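HI0065 (Haemophilus influenzae, PDB 1HTW) binds ATP and magnesium and is required for forming the threonylcarbamoyl group on adenosine 37 of tRNAs that read codons beginning with adenine. Local coordinates at residues 39-45 with 128-133. Numbering follows the deposited sequence.
Sequences NGDLGAG and LVNIDY. With MG (magnesium ion), chain E; NA (sodium ion), chain F; ADP (adenosine-5'-diphosphate), chain H.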
loop_
_atom_site.group_PDB
_atom_site.type_symbol
_atom_site.label_atom_id
_atom_site.label_comp_id
_atom_site.label_asym_id
_atom_site.label_seq_id
_atom_site.Cartn_x
_atom_site.Cartn_y
_atom_site.Cartn_z
ATOM N N ASN A 39 7.376 2.427 -0.242
ATOM C CA ASN A 39 8.804 2.579 -0.530
ATOM C C ASN A 39 9.619 2.635 0.772
ATOM O O ASN A 39 9.186 2.957 1.843
ATOM C CB ASN A 39 8.995 3.915 -1.259
ATOM C CG ASN A 39 8.326 3.954 -2.629
ATOM O OD1 ASN A 39 8.284 2.920 -3.339
ATOM N ND2 ASN A 39 7.787 5.120 -2.949
ATOM N N GLY A 40 10.871 2.134 0.611
ATOM C CA GLY A 40 11.719 2.056 1.824
ATOM C C GLY A 40 12.642 0.840 1.663
ATOM O O GLY A 40 12.503 0.017 0.774
ATOM N N ASP A 41 13.824 0.981 2.335
ATOM C CA ASP A 41 14.782 -0.119 2.203
ATOM C C ASP A 41 14.265 -1.421 2.767
ATOM O O ASP A 41 13.326 -1.498 3.543
ATOM C CB ASP A 41 16.009 0.269 3.115
ATOM C CG ASP A 41 16.808 1.374 2.491
ATOM O OD1 ASP A 41 16.649 1.753 1.331
ATOM O OD2 ASP A 41 17.705 1.891 3.254
ATOM N N LEU A 42 14.969 -2.503 2.396
ATOM C CA LEU A 42 14.639 -3.802 3.046
ATOM C C LEU A 42 14.651 -3.678 4.530
ATOM O O LEU A 42 15.609 -3.171 5.179
ATOM C CB LEU A 42 15.646 -4.826 2.498
ATOM C CG LEU A 42 15.374 -6.290 2.820
ATOM C CD1 LEU A 42 14.174 -6.802 2.026
ATOM C CD2 LEU A 42 16.618 -7.118 2.509
ATOM N N GLY A 43 13.571 -4.057 5.202
ATOM C CA GLY A 43 13.402 -3.985 6.641
ATOM C C GLY A 43 12.818 -2.701 7.206
ATOM O O GLY A 43 12.647 -2.591 8.414
ATOM N N ALA A 44 12.517 -1.716 6.340
ATOM C CA ALA A 44 11.953 -0.452 6.743
ATOM C C ALA A 44 10.567 -0.585 7.382
ATOM O O ALA A 44 10.176 0.192 8.201
ATOM C CB ALA A 44 11.887 0.523 5.576
ATOM N N GLY A 45 9.812 -1.644 6.922
ATOM C CA GLY A 45 8.502 -1.865 7.566
ATOM C C GLY A 45 7.374 -1.831 6.479
ATOM O O GLY A 45 6.240 -1.601 6.975
ATOM N N LEU A 128 2.390 7.952 -2.516
ATOM C CA LEU A 128 3.660 7.259 -2.205
ATOM C C LEU A 128 3.777 7.241 -0.694
ATOM O O LEU A 128 3.553 8.252 -0.041
ATOM C CB LEU A 128 4.882 8.023 -2.735
ATOM C CG LEU A 128 4.869 8.457 -4.170
ATOM C CD1 LEU A 128 6.193 9.158 -4.537
ATOM C CD2 LEU A 128 4.663 7.255 -5.085
ATOM N N VAL A 129 4.232 6.094 -0.140
ATOM C CA VAL A 129 4.473 6.080 1.310
ATOM C C VAL A 129 5.979 5.810 1.473
ATOM O O VAL A 129 6.410 4.690 1.168
ATOM C CB VAL A 129 3.715 4.879 1.947
ATOM C CG1 VAL A 129 3.986 4.837 3.434
ATOM C CG2 VAL A 129 2.207 5.048 1.737
ATOM N N ASN A 130 6.747 6.827 1.886
ATOM C CA ASN A 130 8.220 6.614 1.923
ATOM C C ASN A 130 8.604 6.415 3.371
ATOM O O ASN A 130 8.365 7.296 4.214
ATOM C CB ASN A 130 8.888 7.903 1.394
ATOM C CG ASN A 130 8.665 8.117 -0.085
ATOM O OD1 ASN A 130 8.332 7.187 -0.812
ATOM N ND2 ASN A 130 8.784 9.362 -0.573
ATOM N N ILE A 131 9.108 5.237 3.746
ATOM C CA ILE A 131 9.382 4.920 5.109
ATOM C C ILE A 131 10.913 5.051 5.389
ATOM O O ILE A 131 11.651 4.336 4.739
ATOM C CB ILE A 131 9.016 3.415 5.405
ATOM C CG1 ILE A 131 7.526 3.204 4.993
ATOM C CG2 ILE A 131 9.154 3.167 6.903
ATOM C CD1 ILE A 131 7.065 1.767 5.387
ATOM N N ASP A 132 11.270 5.819 6.379
ATOM C CA ASP A 132 12.681 5.882 6.861
ATOM C C ASP A 132 12.720 5.252 8.234
ATOM O O ASP A 132 11.772 5.024 8.987
ATOM C CB ASP A 132 13.189 7.305 6.949
ATOM C CG ASP A 132 14.690 7.483 6.962
ATOM O OD1 ASP A 132 15.475 6.522 6.767
ATOM O OD2 ASP A 132 15.106 8.669 7.055
ATOM N N TYR A 133 13.967 4.856 8.640
ATOM C CA TYR A 133 14.033 4.097 9.901
ATOM C C TYR A 133 15.343 4.410 10.674
ATOM O O TYR A 133 16.295 4.821 10.035
ATOM C CB TYR A 133 14.144 2.590 9.522
ATOM C CG TYR A 133 15.236 2.268 8.530
ATOM C CD1 TYR A 133 15.056 2.422 7.170
ATOM C CD2 TYR A 133 16.479 1.769 8.951
ATOM C CE1 TYR A 133 16.034 2.190 6.244
ATOM C CE2 TYR A 133 17.482 1.511 8.026
ATOM C CZ TYR A 133 17.263 1.686 6.687
ATOM O OH TYR A 133 18.225 1.391 5.747
HETATM MG MG MG E . 13.396 0.075 -1.430
HETATM NA NA NA F . 6.737 0.496 -4.114
HETATM P PB ADP H . 9.990 -4.433 4.544
HETATM O O1B ADP H . 8.729 -5.041 3.919
HETATM O O2B ADP H . 10.138 -3.000 4.253
HETATM O O3B ADP H . 11.224 -5.288 4.019
HETATM P PA ADP H . 9.191 -5.713 7.020
HETATM O O1A ADP H . 9.165 -7.110 6.490
HETATM O O2A ADP H . 7.886 -5.165 7.448
HETATM O O3A ADP H . 9.965 -4.731 6.050
HETATM O "O5'" ADP H . 10.160 -5.737 8.298
HETATM C "C5'" ADP H . 10.162 -4.778 9.323
HETATM C "C4'" ADP H . 10.925 -5.392 10.528
HETATM O "O4'" ADP H . 11.244 -4.352 11.449
HETATM C "C3'" ADP H . 10.121 -6.436 11.271
HETATM O "O3'" ADP H . 10.977 -7.554 11.666
HETATM C "C2'" ADP H . 9.555 -5.612 12.411
HETATM O "O2'" ADP H . 9.137 -6.365 13.533
HETATM C "C1'" ADP H . 10.679 -4.588 12.686
HETATM N N9 ADP H . 10.198 -3.350 13.246
HETATM C C8 ADP H . 10.680 -2.721 14.359
HETATM N N7 ADP H . 10.184 -1.568 14.650
HETATM C C5 ADP H . 9.295 -1.393 13.684
HETATM C C6 ADP H . 8.515 -0.280 13.476
HETATM N N6 ADP H . 8.526 0.820 14.216
HETATM N N1 ADP H . 7.777 -0.312 12.330
HETATM C C2 ADP H . 7.823 -1.380 11.518
HETATM N N3 ADP H . 8.586 -2.490 11.609
HETATM C C4 ADP H . 9.274 -2.415 12.774
HETATM O O HOH W 1 11.901 1.679 -1.999
HETATM O O HOH W 2 14.135 3.334 3.892
HETATM O O HOH W 3 14.796 1.981 -0.669
HETATM O O HOH W 4 15.274 -1.444 -1.263
HETATM O O HOH W 5 11.767 -1.684 -1.928
#
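Asn39, on strand 34-39, pairs parallel with strand 127-134, its N bonded to Val129 O (2.8 Å) and its O taking Ile131 N (3.0 Å), and beyond it a water joins Asp41 N to Ile131 O where the two segments diverge. The amides of Asn39 and Asn130 run side by side, planes 30° apart, and ND2 of Asn39 gives a nearly straight bond to OD1 of Asn130 (3.0 Å). An amide suits Asn39 because it donates there while its OD1 binds sodium; ND2 of Asn130 is hydrogen-bonded to OE2 of Glu141. Branched Ile131 packs against the loop, CG2 against CB of Ala44 (4.0 Å), a small methyl in this buried turn, and CD1 against the Gly45 backbone. Tyr133 CG sits between its backbone N and carbonyl carbon (chi1 51°), carrying the ring obliquely past Ala44 CB to Asp41. There its OH donates to the anti lone pair of OD2 (2.6 Å), which meets the ring edge in plane, the carboxylate turned 64° from the ring. Gly40, Gly43 and Gly45 adopt backbone angles that suit glycine, and Gly45, lacking a side chain, passes close to ADP. Gly43 N and Gly45 N grip beta-phosphate oxygens, as expected of the Walker A P-loop between strand 34-39 and helix 46-56 in a P-loop NTPase fold.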